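Local atomic coordinates of uncharacterized protein (Trypanosoma cruzi, PDB entry 6NEY), a protein that is incompletely characterised but, through its N-terminal bromodomain, probably recognises acetylated lysines in chromatin-associated or other proteins. Residues D34-Y39 against Q44-V49; K82-N87 against E103-F108; K8-E13 against G122-S127. One frame throughout, in Å; residues are numbered along the deposited sequence.

Contact 1. Residues D34-Y39 against Q44-V49; sequences DVLVVY and QEYTRV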
ATOM      1  N   ASP A  34      -9.782  -5.999   7.440  1.00 37.21           N
ATOM      2  CA  ASP A  34     -10.928  -5.359   6.744  1.00 36.85           C
ATOM      3  C   ASP A  34     -11.748  -4.631   7.820  1.00 36.61           C
ATOM      4  O   ASP A  34     -12.530  -5.315   8.533  1.00 39.79           O
ATOM      5  CB  ASP A  34     -11.710  -6.419   5.972  1.00 41.33           C
ATOM      6  CG  ASP A  34     -12.845  -5.878   5.124  1.00 44.46           C
ATOM      7  OD1 ASP A  34     -13.251  -4.715   5.348  1.00 47.39           O
ATOM      8  OD2 ASP A  34     -13.311  -6.634   4.244  1.00 47.41           O
ATOM      9  N   VAL A  35     -11.541  -3.320   7.971  1.00 35.58           N
ATOM     10  CA  VAL A  35     -11.944  -2.563   9.200  1.00 38.78           C
ATOM     11  C   VAL A  35     -13.432  -2.826   9.440  1.00 39.41           C
ATOM     12  O   VAL A  35     -13.801  -3.268  10.545  1.00 42.31           O
ATOM     13  CB  VAL A  35     -11.636  -1.054   9.066  1.00 39.09           C
ATOM     14  CG1 VAL A  35     -12.276  -0.210  10.166  1.00 38.82           C
ATOM     15  CG2 VAL A  35     -10.130  -0.802   9.005  1.00 42.77           C
ATOM     16  N   LEU A  36     -14.248  -2.635   8.403  1.00 44.16           N
ATOM     17  CA  LEU A  36     -15.731  -2.655   8.515  1.00 43.65           C
ATOM     18  C   LEU A  36     -16.259  -4.096   8.465  1.00 47.33           C
ATOM     19  O   LEU A  36     -17.489  -4.243   8.518  1.00 52.02           O
ATOM     20  CB  LEU A  36     -16.330  -1.769   7.415  1.00 42.10           C
ATOM     21  CG  LEU A  36     -16.149  -0.263   7.610  1.00 43.88           C
ATOM     22  CD1 LEU A  36     -17.003   0.533   6.633  1.00 45.19           C
ATOM     23  CD2 LEU A  36     -16.474   0.159   9.037  1.00 43.65           C
ATOM     24  N   VAL A  37     -15.381  -5.111   8.397  1.00 46.60           N
ATOM     25  CA  VAL A  37     -15.708  -6.541   8.700  1.00 45.69           C
ATOM     26  C   VAL A  37     -15.462  -6.816  10.192  1.00 43.81           C
ATOM     27  O   VAL A  37     -16.347  -7.417  10.830  1.00 44.98           O
ATOM     28  CB  VAL A  37     -14.924  -7.528   7.813  1.00 49.01           C
ATOM     29  CG1 VAL A  37     -15.033  -8.960   8.325  1.00 53.01           C
ATOM     30  CG2 VAL A  37     -15.359  -7.451   6.356  1.00 50.77           C
ATOM     31  N   VAL A  38     -14.311  -6.401  10.738  1.00 44.16           N
ATOM     32  CA  VAL A  38     -13.945  -6.629  12.171  1.00 39.61           C
ATOM     33  C   VAL A  38     -14.876  -5.781  13.051  1.00 40.19           C
ATOM     34  O   VAL A  38     -15.326  -6.288  14.098  1.00 41.78           O
ATOM     35  CB  VAL A  38     -12.463  -6.315  12.449  1.00 44.21           C
ATOM     36  CG1 VAL A  38     -12.068  -6.677  13.877  1.00 45.75           C
ATOM     37  CG2 VAL A  38     -11.536  -7.007  11.456  1.00 42.67           C
ATOM     38  N   TYR A  39     -15.158  -4.546  12.623  1.00 42.01           N
ATOM     39  CA  TYR A  39     -15.948  -3.522  13.359  1.00 41.34           C
ATOM     40  C   TYR A  39     -17.061  -3.000  12.446  1.00 37.83           C
ATOM     41  O   TYR A  39     -16.983  -1.880  11.946  1.00 32.35           O
ATOM     42  CB  TYR A  39     -15.018  -2.407  13.847  1.00 42.48           C
ATOM     43  CG  TYR A  39     -13.785  -2.916  14.550  1.00 48.17           C
ATOM     44  CD1 TYR A  39     -13.865  -3.450  15.828  1.00 51.26           C
ATOM     45  CD2 TYR A  39     -12.546  -2.898  13.931  1.00 48.85           C
ATOM     46  CE1 TYR A  39     -12.745  -3.944  16.477  1.00 52.03           C
ATOM     47  CE2 TYR A  39     -11.414  -3.385  14.567  1.00 50.27           C
ATOM     48  CZ  TYR A  39     -11.517  -3.912  15.843  1.00 52.77           C
ATOM     49  OH  TYR A  39     -10.414  -4.397  16.478  1.00 55.14           O
ATOM     50  N   GLN A  44     -20.675   4.274   9.741  1.00 35.62           N
ATOM     51  CA  GLN A  44     -21.044   5.713   9.593  1.00 36.11           C
ATOM     52  C   GLN A  44     -19.870   6.613  10.008  1.00 37.94           C
ATOM     53  O   GLN A  44     -19.414   7.432   9.172  1.00 39.56           O
ATOM     54  CB  GLN A  44     -22.271   6.062  10.440  1.00 39.09           C
ATOM     55  CG  GLN A  44     -22.748   7.498  10.262  1.00 36.50           C
ATOM     56  N   GLU A  45     -19.416   6.480  11.254  1.00 39.79           N
ATOM     57  CA  GLU A  45     -18.339   7.316  11.843  1.00 42.17           C
ATOM     58  C   GLU A  45     -17.075   7.180  10.988  1.00 42.13           C
ATOM     59  O   GLU A  45     -16.448   8.225  10.675  1.00 40.61           O
ATOM     60  CB  GLU A  45     -18.030   6.886  13.276  1.00 41.89           C
ATOM     61  CG  GLU A  45     -17.192   7.900  14.038  1.00 43.32           C
ATOM     62  CD  GLU A  45     -16.496   7.366  15.281  1.00 45.18           C
ATOM     63  OE1 GLU A  45     -16.680   6.177  15.604  1.00 46.69           O
ATOM     64  OE2 GLU A  45     -15.769   8.146  15.926  1.00 49.85           O
ATOM     65  N   TYR A  46     -16.726   5.943  10.625  1.00 43.10           N
ATOM     66  CA  TYR A  46     -15.500   5.637   9.844  1.00 44.93           C
ATOM     67  C   TYR A  46     -15.594   6.275   8.455  1.00 45.61           C
ATOM     68  O   TYR A  46     -14.581   6.871   8.023  1.00 47.74           O
ATOM     69  CB  TYR A  46     -15.220   4.139   9.722  1.00 45.31           C
ATOM     70  CG  TYR A  46     -13.816   3.903   9.230  1.00 48.77           C
ATOM     71  CD1 TYR A  46     -12.736   4.322   9.990  1.00 48.12           C
ATOM     72  CD2 TYR A  46     -13.559   3.359   7.983  1.00 50.83           C
ATOM     73  CE1 TYR A  46     -11.433   4.158   9.553  1.00 51.75           C
ATOM     74  CE2 TYR A  46     -12.259   3.184   7.531  1.00 51.01           C
ATOM     75  CZ  TYR A  46     -11.193   3.595   8.314  1.00 51.21           C
ATOM     76  OH  TYR A  46      -9.911   3.437   7.879  1.00 53.62           O
ATOM     77  N   THR A  47     -16.751   6.177   7.785  1.00 41.75           N
ATOM     78  CA  THR A  47     -16.923   6.656   6.382  1.00 45.63           C
ATOM     79  C   THR A  47     -17.100   8.178   6.400  1.00 46.30           C
ATOM     80  O   THR A  47     -16.775   8.816   5.381  1.00 48.95           O
ATOM     81  CB  THR A  47     -18.039   5.907   5.638  1.00 45.72           C
ATOM     82  OG1 THR A  47     -19.270   6.141   6.317  1.00 41.82           O
ATOM     83  CG2 THR A  47     -17.773   4.419   5.527  1.00 47.49           C
ATOM     84  N   ARG A  48     -17.554   8.730   7.533  1.00 48.29           N
ATOM     85  CA  ARG A  48     -17.605  10.190   7.810  1.00 46.58           C
ATOM     86  C   ARG A  48     -16.176  10.754   7.860  1.00 47.79           C
ATOM     87  O   ARG A  48     -15.851  11.610   7.017  1.00 51.47           O
ATOM     88  CB  ARG A  48     -18.344  10.444   9.127  1.00 46.28           C
ATOM     89  N   VAL A  49     -15.357  10.285   8.805  1.00 44.58           N
ATOM     90  CA  VAL A  49     -13.970  10.791   9.046  1.00 43.86           C
ATOM     91  C   VAL A  49     -13.052  10.395   7.874  1.00 42.10           C
ATOM     92  O   VAL A  49     -12.143  11.194   7.555  1.00 41.34           O
ATOM     93  CB  VAL A  49     -13.409  10.283  10.387  1.00 43.94           C
TER
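Val35, Leu36, Tyr46 and Thr47 make this contact through carbon alone, burying 163 Å² in all, with the CA atoms of Leu36 and Tyr46 8.4 Å apart. One interaction is a CH-pi contact: Val35 CG1 stands 4.2 Å from the centroid of the Tyr46 ring and only 6° off the ring normal, so the methyl sits squarely over the middle of one face.

The remaining apolar contacts belong to Leu36, whose two methyls part company at CG. CD2 reaches the root of the tyrosine, 4.2 Å from Tyr46 CB, while CD1 meets Thr47 CG2 at 4.1 Å, methyl against methyl, the two side chains crossing at about a right angle. Leu36 CG lies opposite its own carbonyl carbon (chi1 -72°), and the branch extends from there to the second helix.

The polar bonds are local to each helix. The hydroxyl of Thr47 pairs with Glu43 O, one turn back along its helix, leaving CG2 to meet the leucine. In the short helix 35-38, Asp34 holds the N-cap position, and its carbonyl oxygen accepts from both Val37 N (2.9 Å) and Val38 N (3.0 Å), a shared acceptor consistent with a tight single turn.

Both segments belong to the long connection between helix 12-21 and helix 56-64, the ZA loop of the bromodomain fold. Helix 35-38 packs on helix 43-49, with Leu36 also touching Leu42 and both Tyr46 and Thr47 resting on Arg53. Tyr46 turns inward to helix 75-92, where its ring meets Phe91 edge-to-face.

Contact 2. Residues K82-N87 against E103-F108; sequences KLMVNN and ERFEAF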
ATOM      1  N   LYS A  82      -0.263   5.852   1.343  1.00 24.20           N
ATOM      2  CA  LYS A  82      -0.432   7.142   2.046  1.00 23.59           C
ATOM      3  C   LYS A  82      -1.845   7.239   2.638  1.00 23.74           C
ATOM      4  O   LYS A  82      -1.998   7.798   3.763  1.00 25.30           O
ATOM      5  CB  LYS A  82      -0.247   8.331   1.108  1.00 24.82           C
ATOM      6  CG  LYS A  82      -0.211   9.666   1.834  1.00 26.72           C
ATOM      7  N   LEU A  83      -2.846   6.816   1.877  1.00 25.23           N
ATOM      8  CA  LEU A  83      -4.266   6.941   2.283  1.00 26.12           C
ATOM      9  C   LEU A  83      -4.519   6.028   3.491  1.00 25.66           C
ATOM     10  O   LEU A  83      -5.134   6.506   4.436  1.00 26.28           O
ATOM     11  CB  LEU A  83      -5.171   6.591   1.098  1.00 30.80           C
ATOM     12  CG  LEU A  83      -6.673   6.625   1.383  1.00 32.15           C
ATOM     13  CD1 LEU A  83      -7.153   8.048   1.648  1.00 33.52           C
ATOM     14  CD2 LEU A  83      -7.441   5.995   0.242  1.00 35.82           C
ATOM     15  N   MET A  84      -4.103   4.753   3.438  1.00 22.82           N
ATOM     16  CA  MET A  84      -4.203   3.797   4.578  1.00 25.47           C
ATOM     17  C   MET A  84      -3.626   4.432   5.847  1.00 24.78           C
ATOM     18  O   MET A  84      -4.235   4.322   6.924  1.00 22.52           O
ATOM     19  CB  MET A  84      -3.345   2.549   4.354  1.00 28.01           C
ATOM     20  CG  MET A  84      -3.993   1.414   3.694  1.00 32.59           C
ATOM     21  SD  MET A  84      -2.622   0.284   3.277  1.00 26.93           S
ATOM     22  CE  MET A  84      -2.940   0.191   1.518  1.00 29.28           C
ATOM     23  N   VAL A  85      -2.420   4.993   5.727  1.00 23.19           N
ATOM     24  CA  VAL A  85      -1.645   5.566   6.859  1.00 21.88           C
ATOM     25  C   VAL A  85      -2.427   6.776   7.394  1.00 23.46           C
ATOM     26  O   VAL A  85      -2.744   6.815   8.611  1.00 22.61           O
ATOM     27  CB  VAL A  85      -0.216   5.911   6.378  1.00 23.02           C
ATOM     28  CG1 VAL A  85       0.555   6.792   7.352  1.00 23.32           C
ATOM     29  CG2 VAL A  85       0.566   4.639   6.095  1.00 24.18           C
ATOM     30  N   ASN A  86      -2.838   7.675   6.498  1.00 23.42           N
ATOM     31  CA  ASN A  86      -3.496   8.948   6.907  1.00 26.26           C
ATOM     32  C   ASN A  86      -4.858   8.634   7.541  1.00 28.20           C
ATOM     33  O   ASN A  86      -5.213   9.290   8.529  1.00 31.47           O
ATOM     34  CB  ASN A  86      -3.555   9.942   5.749  1.00 25.79           C
ATOM     35  CG  ASN A  86      -2.186  10.466   5.385  1.00 31.29           C
ATOM     36  N   ASN A  87      -5.576   7.640   7.031  1.00 29.69           N
ATOM     37  CA  ASN A  87      -6.852   7.159   7.628  1.00 30.64           C
ATOM     38  C   ASN A  87      -6.633   6.627   9.049  1.00 30.54           C
ATOM     39  O   ASN A  87      -7.485   6.872   9.921  1.00 31.93           O
ATOM     40  CB  ASN A  87      -7.509   6.103   6.748  1.00 31.48           C
ATOM     41  CG  ASN A  87      -8.158   6.722   5.526  1.00 30.43           C
ATOM     42  OD1 ASN A  87      -8.192   7.946   5.381  1.00 31.87           O
ATOM     43  ND2 ASN A  87      -8.658   5.877   4.641  1.00 31.45           N
ATOM     44  N   GLU A 103       3.547   5.078  11.315  1.00 20.43           N
ATOM     45  CA  GLU A 103       4.723   5.859  10.821  1.00 21.54           C
ATOM     46  C   GLU A 103       5.868   4.886  10.470  1.00 21.12           C
ATOM     47  O   GLU A 103       6.535   5.094   9.420  1.00 20.64           O
ATOM     48  CB  GLU A 103       5.207   6.928  11.811  1.00 21.88           C
ATOM     49  CG  GLU A 103       6.206   7.869  11.148  1.00 22.88           C
ATOM     50  CD  GLU A 103       6.684   9.056  11.966  1.00 25.02           C
ATOM     51  OE1 GLU A 103       6.430   9.087  13.179  1.00 25.80           O
ATOM     52  OE2 GLU A 103       7.381   9.908  11.375  1.00 25.65           O
ATOM     53  N   ARG A 104       6.071   3.826  11.247  1.00 19.90           N
ATOM     54  CA  ARG A 104       7.135   2.843  10.902  1.00 19.76           C
ATOM     55  C   ARG A 104       6.729   2.108   9.615  1.00 19.19           C
ATOM     56  O   ARG A 104       7.615   1.817   8.762  1.00 18.01           O
ATOM     57  CB  ARG A 104       7.379   1.858  12.045  1.00 21.96           C
ATOM     58  CG  ARG A 104       8.094   2.443  13.254  1.00 22.15           C
ATOM     59  CD  ARG A 104       8.515   1.325  14.194  1.00 23.70           C
ATOM     60  NE  ARG A 104       7.383   0.580  14.723  1.00 21.50           N
ATOM     61  CZ  ARG A 104       6.748   0.831  15.867  1.00 24.00           C
ATOM     62  NH1 ARG A 104       5.736   0.058  16.249  1.00 23.58           N
ATOM     63  NH2 ARG A 104       7.139   1.811  16.656  1.00 25.41           N
ATOM     64  N   PHE A 105       5.445   1.766   9.487  1.00 18.60           N
ATOM     65  CA  PHE A 105       4.881   1.048   8.319  1.00 18.82           C
ATOM     66  C   PHE A 105       5.074   1.906   7.064  1.00 18.44           C
ATOM     67  O   PHE A 105       5.522   1.380   6.028  1.00 17.74           O
ATOM     68  CB  PHE A 105       3.407   0.706   8.534  1.00 19.26           C
ATOM     69  CG  PHE A 105       2.693   0.294   7.278  1.00 20.16           C
ATOM     70  CD1 PHE A 105       2.881  -0.971   6.749  1.00 20.77           C
ATOM     71  CD2 PHE A 105       1.844   1.174   6.609  1.00 22.52           C
ATOM     72  CE1 PHE A 105       2.233  -1.356   5.588  1.00 21.13           C
ATOM     73  CE2 PHE A 105       1.206   0.782   5.440  1.00 22.06           C
ATOM     74  CZ  PHE A 105       1.396  -0.479   4.939  1.00 21.82           C
ATOM     75  N   GLU A 106       4.779   3.207   7.148  1.00 18.30           N
ATOM     76  CA  GLU A 106       4.896   4.116   5.974  1.00 21.40           C
ATOM     77  C   GLU A 106       6.361   4.117   5.503  1.00 20.87           C
ATOM     78  O   GLU A 106       6.599   3.981   4.268  1.00 19.95           O
ATOM     79  CB  GLU A 106       4.346   5.506   6.309  1.00 22.87           C
ATOM     80  CG  GLU A 106       4.205   6.433   5.110  1.00 28.43           C
ATOM     81  CD  GLU A 106       3.846   7.856   5.540  1.00 31.58           C
ATOM     82  OE1 GLU A 106       4.340   8.303   6.602  1.00 36.48           O
ATOM     83  OE2 GLU A 106       3.066   8.509   4.845  1.00 37.67           O
ATOM     84  N   ALA A 107       7.305   4.185   6.445  1.00 21.33           N
ATOM     85  CA  ALA A 107       8.758   4.239   6.162  1.00 21.25           C
ATOM     86  C   ALA A 107       9.224   2.918   5.511  1.00 20.70           C
ATOM     87  O   ALA A 107       9.965   2.926   4.497  1.00 19.67           O
ATOM     88  CB  ALA A 107       9.499   4.542   7.436  1.00 23.93           C
ATOM     89  N   PHE A 108       8.783   1.798   6.073  1.00 19.53           N
ATOM     90  CA  PHE A 108       9.041   0.432   5.550  1.00 20.39           C
ATOM     91  C   PHE A 108       8.506   0.287   4.123  1.00 19.85           C
ATOM     92  O   PHE A 108       9.225  -0.171   3.249  1.00 20.24           O
ATOM     93  CB  PHE A 108       8.426  -0.616   6.475  1.00 20.92           C
ATOM     94  CG  PHE A 108       8.420  -1.991   5.861  1.00 22.60           C
ATOM     95  CD1 PHE A 108       9.603  -2.696   5.738  1.00 24.65           C
ATOM     96  CD2 PHE A 108       7.254  -2.558   5.378  1.00 25.32           C
ATOM     97  CE1 PHE A 108       9.626  -3.958   5.169  1.00 25.55           C
ATOM     98  CE2 PHE A 108       7.279  -3.826   4.812  1.00 25.26           C
ATOM     99  CZ  PHE A 108       8.459  -4.518   4.711  1.00 25.50           C
TER
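The helical segments 82-87 and 103-108 run antiparallel, their directions 171° apart and their axes 10.0 Å apart at closest approach, with Val85 and Glu106 nearest across the interface (CA to CA 6.8 Å). Val85 sits between Phe105 and Glu106, and its two methyls do different work. CG2 lies in the plane of the Phe105 ring, against its edge, 3.7 Å from CD2, and also touches Glu106 CB at 3.9 Å; it therefore fills the angle between two consecutive side chains of the opposing helix. CG1, set opposite the backbone N of Val85 (chi1 167°), faces the far end of Glu106 instead, 3.9 Å from CD.

Glu106 crosses the valine at about a right angle, its chain extended beyond CG. The aliphatic part of the glutamate thus covers the partly exposed flank of the interface, and its carboxylate lies beside Val85 CG1, with OE2 3.9 Å from that methyl.

On the inner flank a Met-aromatic contact completes the packing. Met84 SD is 5.5 Å from the centroid of the Phe105 ring and 69° off its normal, so the sulfur comes in obliquely; its nearest ring atom is Phe105 CZ, at 4.4 Å. Phe105, Val85 and Met84 are all buried.

The pair belongs to the antiparallel helices 75-92 and 97-124, the B and C helices of the left-handed four-helix bundle that defines bromodomains. Phe31, from the loop following helix 12-21, stacks on Phe105 and touches Met84, while Ile81 of helix 75-92 extends the apolar seam along Phe105.

Contact 3. Residues K8-E13 against G122-S127; sequences KFYPEE and GGRRLS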
ATOM      1  N   LYS A   8       3.804  -1.013 -19.947  1.00 32.80           N
ATOM      2  CA  LYS A   8       3.579  -1.914 -18.789  1.00 30.44           C
ATOM      3  C   LYS A   8       4.935  -2.240 -18.158  1.00 28.58           C
ATOM      4  O   LYS A   8       5.678  -3.136 -18.661  1.00 29.34           O
ATOM      5  CB  LYS A   8       2.833  -3.180 -19.192  1.00 30.51           C
ATOM      6  CG  LYS A   8       2.406  -4.007 -18.004  1.00 29.34           C
ATOM      7  CD  LYS A   8       1.886  -5.368 -18.370  1.00 31.28           C
ATOM      8  CE  LYS A   8       1.455  -6.136 -17.149  1.00 30.13           C
ATOM      9  NZ  LYS A   8       0.394  -7.116 -17.468  1.00 31.37           N
ATOM     10  N   PHE A   9       5.271  -1.532 -17.088  1.00 24.85           N
ATOM     11  CA  PHE A   9       6.624  -1.622 -16.498  1.00 22.75           C
ATOM     12  C   PHE A   9       6.699  -2.888 -15.645  1.00 21.18           C
ATOM     13  O   PHE A   9       7.790  -3.377 -15.484  1.00 21.56           O
ATOM     14  CB  PHE A   9       6.958  -0.386 -15.664  1.00 23.54           C
ATOM     15  CG  PHE A   9       7.218   0.833 -16.507  1.00 23.94           C
ATOM     16  CD1 PHE A   9       8.449   1.020 -17.108  1.00 25.80           C
ATOM     17  CD2 PHE A   9       6.218   1.774 -16.714  1.00 27.25           C
ATOM     18  CE1 PHE A   9       8.691   2.134 -17.898  1.00 27.97           C
ATOM     19  CE2 PHE A   9       6.459   2.878 -17.518  1.00 27.47           C
ATOM     20  CZ  PHE A   9       7.692   3.056 -18.101  1.00 27.37           C
ATOM     21  N   TYR A  10       5.589  -3.374 -15.096  1.00 20.20           N
ATOM     22  CA  TYR A  10       5.648  -4.313 -13.952  1.00 20.85           C
ATOM     23  C   TYR A  10       4.675  -5.472 -14.115  1.00 22.17           C
ATOM     24  O   TYR A  10       3.498  -5.283 -14.384  1.00 25.55           O
ATOM     25  CB  TYR A  10       5.418  -3.582 -12.627  1.00 20.35           C
ATOM     26  CG  TYR A  10       6.325  -2.411 -12.395  1.00 20.73           C
ATOM     27  CD1 TYR A  10       7.700  -2.570 -12.412  1.00 21.28           C
ATOM     28  CD2 TYR A  10       5.823  -1.141 -12.186  1.00 19.99           C
ATOM     29  CE1 TYR A  10       8.555  -1.505 -12.194  1.00 21.37           C
ATOM     30  CE2 TYR A  10       6.662  -0.066 -11.953  1.00 20.89           C
ATOM     31  CZ  TYR A  10       8.028  -0.247 -11.963  1.00 20.93           C
ATOM     32  OH  TYR A  10       8.878   0.802 -11.766  1.00 24.13           O
ATOM     33  N   PRO A  11       5.130  -6.717 -13.880  1.00 21.23           N
ATOM     34  CA  PRO A  11       4.236  -7.866 -13.925  1.00 21.67           C
ATOM     35  C   PRO A  11       3.327  -7.866 -12.685  1.00 22.32           C
ATOM     36  O   PRO A  11       3.805  -7.608 -11.596  1.00 19.80           O
ATOM     37  CB  PRO A  11       5.138  -9.108 -13.954  1.00 21.06           C
ATOM     38  CG  PRO A  11       6.554  -8.597 -13.731  1.00 21.94           C
ATOM     39  CD  PRO A  11       6.512  -7.091 -13.538  1.00 22.07           C
ATOM     40  N   GLU A  12       2.027  -8.127 -12.879  1.00 23.11           N
ATOM     41  CA  GLU A  12       1.050  -8.179 -11.759  1.00 25.35           C
ATOM     42  C   GLU A  12       1.564  -9.144 -10.687  1.00 23.24           C
ATOM     43  O   GLU A  12       1.405  -8.844  -9.489  1.00 22.61           O
ATOM     44  CB  GLU A  12      -0.325  -8.631 -12.257  1.00 28.12           C
ATOM     45  CG  GLU A  12      -1.059  -7.572 -13.022  1.00 32.55           C
ATOM     46  CD  GLU A  12      -0.497  -7.295 -14.397  1.00 36.79           C
ATOM     47  OE1 GLU A  12       0.144  -8.220 -15.002  1.00 33.67           O
ATOM     48  OE2 GLU A  12      -0.667  -6.143 -14.846  1.00 45.30           O
ATOM     49  N   GLU A  13       2.184 -10.259 -11.082  1.00 21.64           N
ATOM     50  CA  GLU A  13       2.602 -11.295 -10.115  1.00 23.68           C
ATOM     51  C   GLU A  13       3.605 -10.697  -9.116  1.00 21.54           C
ATOM     52  O   GLU A  13       3.537 -11.011  -7.914  1.00 21.74           O
ATOM     53  CB  GLU A  13       3.159 -12.511 -10.852  1.00 25.39           C
ATOM     54  CG  GLU A  13       2.136 -13.205 -11.748  1.00 31.71           C
ATOM     55  CD  GLU A  13       1.962 -12.701 -13.181  1.00 34.67           C
ATOM     56  OE1 GLU A  13       2.499 -11.593 -13.524  1.00 29.17           O
ATOM     57  OE2 GLU A  13       1.262 -13.424 -13.970  1.00 34.79           O
ATOM     58  N   GLY A 122      17.068  -0.901 -13.097  1.00 22.21           N
ATOM     59  CA  GLY A 122      18.442  -1.392 -13.309  1.00 24.95           C
ATOM     60  C   GLY A 122      18.494  -2.424 -14.427  1.00 25.50           C
ATOM     61  O   GLY A 122      19.345  -2.302 -15.315  1.00 25.03           O
ATOM     62  N   GLY A 123      17.565  -3.380 -14.420  1.00 24.56           N
ATOM     63  CA  GLY A 123      17.504  -4.442 -15.437  1.00 22.45           C
ATOM     64  C   GLY A 123      16.977  -3.920 -16.764  1.00 22.47           C
ATOM     65  O   GLY A 123      17.578  -4.219 -17.814  1.00 23.78           O
ATOM     66  N   ARG A 124      15.821  -3.250 -16.744  1.00 21.54           N
ATOM     67  CA  ARG A 124      15.170  -2.673 -17.943  1.00 23.27           C
ATOM     68  C   ARG A 124      16.224  -1.904 -18.756  1.00 24.29           C
ATOM     69  O   ARG A 124      16.281  -2.035 -19.987  1.00 26.46           O
ATOM     70  CB  ARG A 124      14.053  -1.741 -17.464  1.00 23.66           C
ATOM     71  CG  ARG A 124      13.080  -1.289 -18.521  1.00 24.23           C
ATOM     72  CD  ARG A 124      11.880  -0.587 -17.958  1.00 21.84           C
ATOM     73  NE  ARG A 124      12.181   0.651 -17.242  1.00 23.20           N
ATOM     74  CZ  ARG A 124      12.062   0.836 -15.940  1.00 23.59           C
ATOM     75  NH1 ARG A 124      12.328   2.030 -15.425  1.00 25.85           N
ATOM     76  NH2 ARG A 124      11.638  -0.140 -15.153  1.00 23.42           N
ATOM     77  N   ARG A 125      17.046  -1.123 -18.071  1.00 22.84           N
ATOM     78  CA  ARG A 125      18.024  -0.219 -18.719  1.00 25.28           C
ATOM     79  C   ARG A 125      19.225  -1.020 -19.253  1.00 28.29           C
ATOM     80  O   ARG A 125      20.043  -0.413 -19.968  1.00 31.36           O
ATOM     81  CB  ARG A 125      18.368   0.906 -17.742  1.00 23.12           C
ATOM     82  CG  ARG A 125      17.178   1.808 -17.448  1.00 21.37           C
ATOM     83  CD  ARG A 125      17.380   2.737 -16.277  1.00 22.62           C
ATOM     84  NE  ARG A 125      16.206   3.553 -16.050  1.00 21.97           N
ATOM     85  CZ  ARG A 125      16.072   4.495 -15.116  1.00 21.74           C
ATOM     86  NH1 ARG A 125      17.027   4.718 -14.222  1.00 21.85           N
ATOM     87  NH2 ARG A 125      14.949   5.179 -15.037  1.00 22.42           N
ATOM     88  N   LEU A 126      19.302  -2.333 -19.011  1.00 32.24           N
ATOM     89  CA  LEU A 126      20.416  -3.198 -19.505  1.00 35.09           C
ATOM     90  C   LEU A 126      20.115  -3.713 -20.921  1.00 36.62           C
ATOM     91  O   LEU A 126      21.030  -4.317 -21.517  1.00 33.76           O
ATOM     92  CB  LEU A 126      20.628  -4.381 -18.553  1.00 37.79           C
ATOM     93  CG  LEU A 126      21.194  -4.063 -17.170  1.00 40.85           C
ATOM     94  CD1 LEU A 126      21.366  -5.344 -16.358  1.00 40.86           C
ATOM     95  CD2 LEU A 126      22.510  -3.306 -17.249  1.00 41.00           C
ATOM     96  N   SER A 127      18.890  -3.520 -21.427  1.00 34.66           N
ATOM     97  CA  SER A 127      18.444  -3.990 -22.766  1.00 36.40           C
ATOM     98  C   SER A 127      19.394  -3.448 -23.835  1.00 37.79           C
ATOM     99  O   SER A 127      19.512  -2.212 -23.912  1.00 37.49           O
ATOM    100  CB  SER A 127      17.022  -3.570 -23.082  1.00 33.91           C
ATOM    101  OG  SER A 127      16.710  -3.890 -24.440  1.00 31.70           O
TER
HETATM  102  O   HOH W   1      10.344  -2.739 -15.638  1.00 21.86           O
HETATM  103  O   HOH W   2      11.448   1.010 -12.592  1.00 23.85           O
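Phe9 and Arg124 meet with ring edge against guanidinium face. Phe9 CD1 lies 3.6 Å above the guanidinium plane, offset toward its rim, and 3.8 Å from Arg124 NE. The two planes are 75° apart, and NE stands near the plane of the phenyl ring, so the charge is at the edge of the ring and the contact is not the face-on cation-pi arrangement. A bend at chi3 (62°) in the arginine turns its otherwise extended chain so that CD, NE and CZ all come close to CD1.

Water supplies the polar links. One water donates to Phe9 O at 2.6 Å and accepts from Arg124 NH2 at 2.9 Å; a second donates to Tyr10 OH at 2.7 Å and accepts from the same NH2 at 2.8 Å. Both waters lie in the guanidinium plane, at its edge, so a single nitrogen bridges to two consecutive residues while the face remains in contact with the phenyl ring.

These bridges join the loop that leads into helix 12-21, the Z helix of the bromodomain bundle, to the last turn of helix 97-124, the C helix; segments close to the two termini thereby meet at one end of the bundle, where Arg124 also begins a type I turn.

Within the N-terminal segment, Phe9 CB lies over the centre of the Tyr10 ring. Tyr10 OH has its main polar partner in Val72 O, in addition to the water. A salt bridge from Lys8 NZ to Glu12 OE1 (2.7 Å) uses the syn lone pair of that oxygen, and Lys8 is paired with Glu66 too.

How the contacts relate
From the N terminus, the chain first passes 8-13, which meets its partner only at 122-127, so contact 3 closes a loop spanning nearly the whole domain. Contacts 1 and 2 fall within that loop in series, neither crossing the other: 34-39 with 44-49 closes a short loop within the ZA loop, and 82-87 with 103-108 then closes the antiparallel pairing of helices 75-92 and 97-124. Contacts 1 and 2 touch, Tyr46 OH lying 3.8 Å from Asn87 CB, which ties the ZA loop to the bundle. Contact 3 shares helix 97-124 with contact 2, yet their centres are about 26 Å apart, on opposite sides of the chain's centre.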